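Local coordinates for protein glycosyltransferase Gtf1 (Streptococcus pneumoniae, PDB 4PQG) that belongs to the GT-B clan of glycosyltransferases, carries an extended beta-sheet domain and holds uridine-5'-diphosphate in a pocket, at residues Val133-Arg146 and Tyr149-Pro162. Sequence-based numbering, arbitrary orientation.
Sequences VQHAEYVFKGNLIR and YFSYTRYCSEYFAP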
# COMPACT_ATOMS: atom_id res chain seq x y z
N VAL A 133 8.65 13.85 19.56
CA VAL A 133 7.62 14.71 18.95
C VAL A 133 7.68 14.71 17.42
O VAL A 133 8.67 15.14 16.84
CB VAL A 133 7.69 16.16 19.46
CG1 VAL A 133 6.57 17.01 18.85
CG2 VAL A 133 7.61 16.21 20.99
N GLN A 134 6.60 14.22 16.81
CA GLN A 134 6.52 14.01 15.36
C GLN A 134 6.26 15.35 14.68
O GLN A 134 6.89 15.66 13.67
CB GLN A 134 5.42 12.97 15.04
CG GLN A 134 5.19 12.63 13.57
CD GLN A 134 4.22 13.60 12.88
OE1 GLN A 134 3.26 14.08 13.50
NE2 GLN A 134 4.48 13.90 11.60
N HIS A 135 5.34 16.13 15.23
CA HIS A 135 5.09 17.50 14.77
C HIS A 135 4.48 18.34 15.87
O HIS A 135 3.99 17.80 16.86
CB HIS A 135 4.26 17.53 13.48
CG HIS A 135 2.78 17.33 13.67
ND1 HIS A 135 2.23 16.11 13.75
CD2 HIS A 135 1.73 18.24 13.71
CE1 HIS A 135 0.89 16.23 13.86
NE2 HIS A 135 0.59 17.54 13.83
N ALA A 136 4.53 19.67 15.70
CA ALA A 136 4.08 20.63 16.72
C ALA A 136 3.36 21.78 16.05
O ALA A 136 3.70 22.15 14.92
CB ALA A 136 5.26 21.17 17.51
N GLU A 137 2.39 22.34 16.76
CA GLU A 137 1.55 23.42 16.27
C GLU A 137 1.67 24.65 17.17
O GLU A 137 1.54 24.54 18.39
CB GLU A 137 0.08 22.95 16.19
CG GLU A 137 -0.05 21.67 15.36
CD GLU A 137 -1.47 21.28 15.02
OE1 GLU A 137 -2.39 21.86 15.62
OE2 GLU A 137 -1.65 20.37 14.17
N TYR A 138 1.91 25.81 16.57
CA TYR A 138 2.03 27.07 17.31
C TYR A 138 0.82 27.95 17.11
O TYR A 138 0.50 28.32 15.99
CB TYR A 138 3.27 27.87 16.91
CG TYR A 138 3.49 29.15 17.72
CD1 TYR A 138 4.11 29.11 18.98
CD2 TYR A 138 3.10 30.40 17.21
CE1 TYR A 138 4.33 30.28 19.71
CE2 TYR A 138 3.31 31.57 17.93
CZ TYR A 138 3.92 31.51 19.17
OH TYR A 138 4.14 32.67 19.88
N VAL A 139 0.20 28.31 18.22
CA VAL A 139 -1.08 29.02 18.19
C VAL A 139 -0.94 30.34 18.93
O VAL A 139 -0.39 30.39 20.03
CB VAL A 139 -2.22 28.15 18.79
CG1 VAL A 139 -3.55 28.86 18.70
CG2 VAL A 139 -2.31 26.80 18.10
N PHE A 140 -1.40 31.42 18.29
CA PHE A 140 -1.37 32.74 18.91
C PHE A 140 -2.78 33.31 18.96
O PHE A 140 -3.50 33.29 17.94
CB PHE A 140 -0.42 33.68 18.19
CG PHE A 140 -0.08 34.90 18.98
CD1 PHE A 140 0.84 34.84 20.03
CD2 PHE A 140 -0.69 36.13 18.70
CE1 PHE A 140 1.15 35.97 20.78
CE2 PHE A 140 -0.38 37.26 19.44
CZ PHE A 140 0.54 37.19 20.48
N LYS A 141 -3.17 33.80 20.14
CA LYS A 141 -4.54 34.30 20.38
C LYS A 141 -5.58 33.48 19.62
O LYS A 141 -6.38 34.02 18.85
CB LYS A 141 -4.64 35.80 20.06
CG LYS A 141 -3.77 36.69 20.94
CD LYS A 141 -4.07 38.19 20.82
CE LYS A 141 -5.42 38.56 21.44
NZ LYS A 141 -5.71 40.03 21.44
N GLY A 142 -5.54 32.16 19.80
CA GLY A 142 -6.52 31.26 19.20
C GLY A 142 -6.23 30.80 17.78
O GLY A 142 -6.80 29.80 17.32
N ASN A 143 -5.34 31.50 17.09
CA ASN A 143 -5.05 31.22 15.68
C ASN A 143 -3.75 30.46 15.42
O ASN A 143 -2.68 30.85 15.87
CB ASN A 143 -5.05 32.51 14.87
CG ASN A 143 -6.41 33.18 14.87
OD1 ASN A 143 -7.45 32.53 14.71
ND2 ASN A 143 -6.41 34.50 15.04
N LEU A 144 -3.89 29.36 14.68
CA LEU A 144 -2.76 28.54 14.27
C LEU A 144 -1.91 29.30 13.26
O LEU A 144 -2.40 29.74 12.23
CB LEU A 144 -3.27 27.24 13.67
CG LEU A 144 -2.28 26.24 13.10
CD1 LEU A 144 -1.35 25.70 14.16
CD2 LEU A 144 -3.08 25.10 12.48
N ILE A 145 -0.63 29.42 13.57
CA ILE A 145 0.31 30.26 12.83
C ILE A 145 1.40 29.43 12.13
O ILE A 145 1.87 29.79 11.07
CB ILE A 145 0.91 31.31 13.81
CG1 ILE A 145 -0.15 32.36 14.19
CG2 ILE A 145 2.16 32.00 13.28
CD1 ILE A 145 -0.94 32.89 13.00
N ARG A 146 1.81 28.32 12.73
CA ARG A 146 2.89 27.51 12.17
C ARG A 146 2.80 26.09 12.69
O ARG A 146 2.44 25.86 13.86
CB ARG A 146 4.27 28.10 12.52
CG ARG A 146 5.43 27.53 11.69
CD ARG A 146 6.75 28.25 12.00
NE ARG A 146 7.63 27.52 12.91
CZ ARG A 146 8.62 28.07 13.63
NH1 ARG A 146 8.86 29.38 13.61
NH2 ARG A 146 9.37 27.30 14.39
N TYR A 149 7.49 20.01 11.54
CA TYR A 149 7.55 18.56 11.40
C TYR A 149 8.99 18.07 11.62
O TYR A 149 9.91 18.64 11.04
CB TYR A 149 7.05 18.18 10.00
CG TYR A 149 5.60 18.55 9.81
CD1 TYR A 149 4.58 17.65 10.15
CD2 TYR A 149 5.23 19.82 9.33
CE1 TYR A 149 3.24 18.01 10.02
CE2 TYR A 149 3.89 20.17 9.19
CZ TYR A 149 2.91 19.26 9.54
OH TYR A 149 1.59 19.59 9.38
N PHE A 150 9.16 17.01 12.42
CA PHE A 150 10.49 16.61 12.92
C PHE A 150 10.86 15.14 12.66
O PHE A 150 10.01 14.24 12.76
CB PHE A 150 10.58 16.84 14.45
CG PHE A 150 10.20 18.23 14.89
CD1 PHE A 150 11.12 19.28 14.83
CD2 PHE A 150 8.93 18.49 15.38
CE1 PHE A 150 10.77 20.56 15.25
CE2 PHE A 150 8.56 19.76 15.78
CZ PHE A 150 9.49 20.80 15.72
N SER A 151 12.13 14.92 12.31
CA SER A 151 12.75 13.57 12.31
C SER A 151 13.86 13.65 13.37
O SER A 151 13.55 13.65 14.55
CB SER A 151 13.28 13.16 10.93
OG SER A 151 14.14 14.15 10.37
N TYR A 152 15.12 13.78 12.96
CA TYR A 152 16.19 14.11 13.93
C TYR A 152 16.37 15.63 14.07
O TYR A 152 17.07 16.10 14.96
CB TYR A 152 17.51 13.43 13.58
CG TYR A 152 18.07 13.71 12.19
CD1 TYR A 152 19.02 14.72 11.97
CD2 TYR A 152 17.68 12.94 11.09
CE1 TYR A 152 19.54 14.96 10.69
CE2 TYR A 152 18.19 13.16 9.82
CZ TYR A 152 19.12 14.16 9.62
OH TYR A 152 19.60 14.36 8.34
N THR A 153 15.73 16.38 13.16
CA THR A 153 15.62 17.84 13.26
C THR A 153 14.36 18.25 12.51
O THR A 153 13.70 17.40 11.90
CB THR A 153 16.87 18.56 12.70
OG1 THR A 153 16.81 19.95 13.04
CG2 THR A 153 16.98 18.39 11.18
N ARG A 154 14.01 19.53 12.55
CA ARG A 154 12.87 20.03 11.77
C ARG A 154 13.16 19.98 10.28
O ARG A 154 14.10 20.61 9.81
CB ARG A 154 12.50 21.45 12.18
CG ARG A 154 11.43 22.06 11.28
CD ARG A 154 11.09 23.47 11.73
NE ARG A 154 12.18 24.40 11.49
CZ ARG A 154 12.15 25.68 11.83
NH1 ARG A 154 11.05 26.16 12.43
NH2 ARG A 154 13.18 26.49 11.55
N TYR A 155 12.34 19.24 9.54
CA TYR A 155 12.50 19.15 8.10
C TYR A 155 11.49 19.99 7.28
O TYR A 155 11.75 20.28 6.13
CB TYR A 155 12.51 17.68 7.65
CG TYR A 155 11.21 16.91 7.89
CD1 TYR A 155 10.15 16.94 6.97
CD2 TYR A 155 11.07 16.10 9.01
CE1 TYR A 155 8.99 16.20 7.18
CE2 TYR A 155 9.92 15.37 9.24
CZ TYR A 155 8.88 15.42 8.33
OH TYR A 155 7.76 14.66 8.59
N CYS A 156 10.36 20.36 7.89
CA CYS A 156 9.31 21.14 7.22
C CYS A 156 8.59 22.07 8.20
O CYS A 156 8.35 21.69 9.37
CB CYS A 156 8.30 20.17 6.55
SG CYS A 156 6.85 20.95 5.81
N SER A 157 8.25 23.28 7.73
CA SER A 157 7.28 24.15 8.41
C SER A 157 6.11 24.51 7.49
O SER A 157 6.29 24.70 6.29
CB SER A 157 7.92 25.45 8.89
OG SER A 157 8.82 25.22 9.94
N GLU A 158 4.92 24.57 8.07
CA GLU A 158 3.74 25.06 7.41
C GLU A 158 3.31 26.35 8.08
O GLU A 158 3.26 26.44 9.30
CB GLU A 158 2.59 24.06 7.50
CG GLU A 158 2.79 22.80 6.67
CD GLU A 158 1.63 21.85 6.79
OE1 GLU A 158 1.16 21.62 7.92
OE2 GLU A 158 1.19 21.33 5.75
N TYR A 159 2.94 27.32 7.24
CA TYR A 159 2.54 28.65 7.67
C TYR A 159 1.07 28.87 7.35
O TYR A 159 0.62 28.55 6.25
CB TYR A 159 3.43 29.71 7.03
CG TYR A 159 4.90 29.48 7.31
CD1 TYR A 159 5.47 29.89 8.51
CD2 TYR A 159 5.70 28.79 6.40
CE1 TYR A 159 6.82 29.66 8.77
CE2 TYR A 159 7.04 28.55 6.65
CZ TYR A 159 7.59 28.99 7.83
OH TYR A 159 8.91 28.75 8.07
N PHE A 160 0.34 29.39 8.34
CA PHE A 160 -1.10 29.58 8.27
C PHE A 160 -1.49 31.01 8.62
O PHE A 160 -0.82 31.66 9.42
CB PHE A 160 -1.82 28.67 9.27
CG PHE A 160 -1.62 27.20 9.03
CD1 PHE A 160 -2.62 26.44 8.44
CD2 PHE A 160 -0.46 26.56 9.45
CE1 PHE A 160 -2.45 25.07 8.25
CE2 PHE A 160 -0.28 25.20 9.26
CZ PHE A 160 -1.28 24.45 8.65
N ALA A 161 -2.59 31.48 8.03
CA ALA A 161 -3.20 32.75 8.42
C ALA A 161 -4.73 32.59 8.54
O ALA A 161 -5.33 31.76 7.84
CB ALA A 161 -2.85 33.84 7.41
N PRO A 162 -5.36 33.36 9.44
CA PRO A 162 -6.80 33.19 9.71
C PRO A 162 -7.67 33.79 8.62
O PRO A 162 -7.39 34.88 8.13
CB PRO A 162 -7.01 33.97 11.02
CG PRO A 162 -5.65 34.34 11.51
CD PRO A 162 -4.78 34.40 10.29
O HOH W 1 7.44 13.81 11.19
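Phe-160 lays one ring face beneath the isobutyl group of Leu-144, whose CD2 stands 4.0 Å from the ring centroid, exactly on the ring normal: a centred CH-pi contact. CG of Leu-144 points anti to its own N (chi1 177°), which carries the branch over the ring. Beside this pair, Phe-160 N donates to Ile-145 O (3.2 Å), and Pro-162 sets its CG against the amide of Asn-143. Arg-146 and Tyr-159 form a non-hydrogen-bonded antiparallel pair; their side chains run alongside each other, CD of the arginine 3.5 Å from CE1 of the tyrosine, while the backbone adds a CA-H...O contact from Arg-146 to Glu-158 O. Further along, a bend at chi3 (101°) turns the Arg-146 guanidinium across that of Arg-154, whose NH1 lies over its face, 2.8 Å from Arg-146 NH2; both are donors, and no hydrogen bond joins them.

At the other end, Phe-150 N donates to Gln-134 O (2.9 Å), and the Phe-150 ring meets Ala-136 CB at its edge. The nearly parallel rings of His-135 and Tyr-149 (19°) are displaced until little of either faces the other, centroids 5.2 Å apart; the closest touch is His-135 CB on Tyr-149 CD1 (3.3 Å). A water joins Gln-134 NE2, Phe-150 O and Tyr-155 OH; NE2 also hydrogen-bonds to Leu-52 O.

In the second shell, Asp-148 OD2 bridges both arginines by salt bridges, and OD1 hydrogen-bonds to Ser-157 OG. Tyr-149 OH donates to Glu-158 OE1 (2.5 Å), whose other oxygen is paired with Arg-172. A classic beta bulge, Ile-145 and Arg-146 opposite Tyr-138, interrupts the hairpin 133-150 within this meandering antiparallel sheet. Asp-148 probably offsets the charge of the two guanidiniums, and Arg-172 probably helps keep Glu-158 ionised as acceptor for Tyr-149.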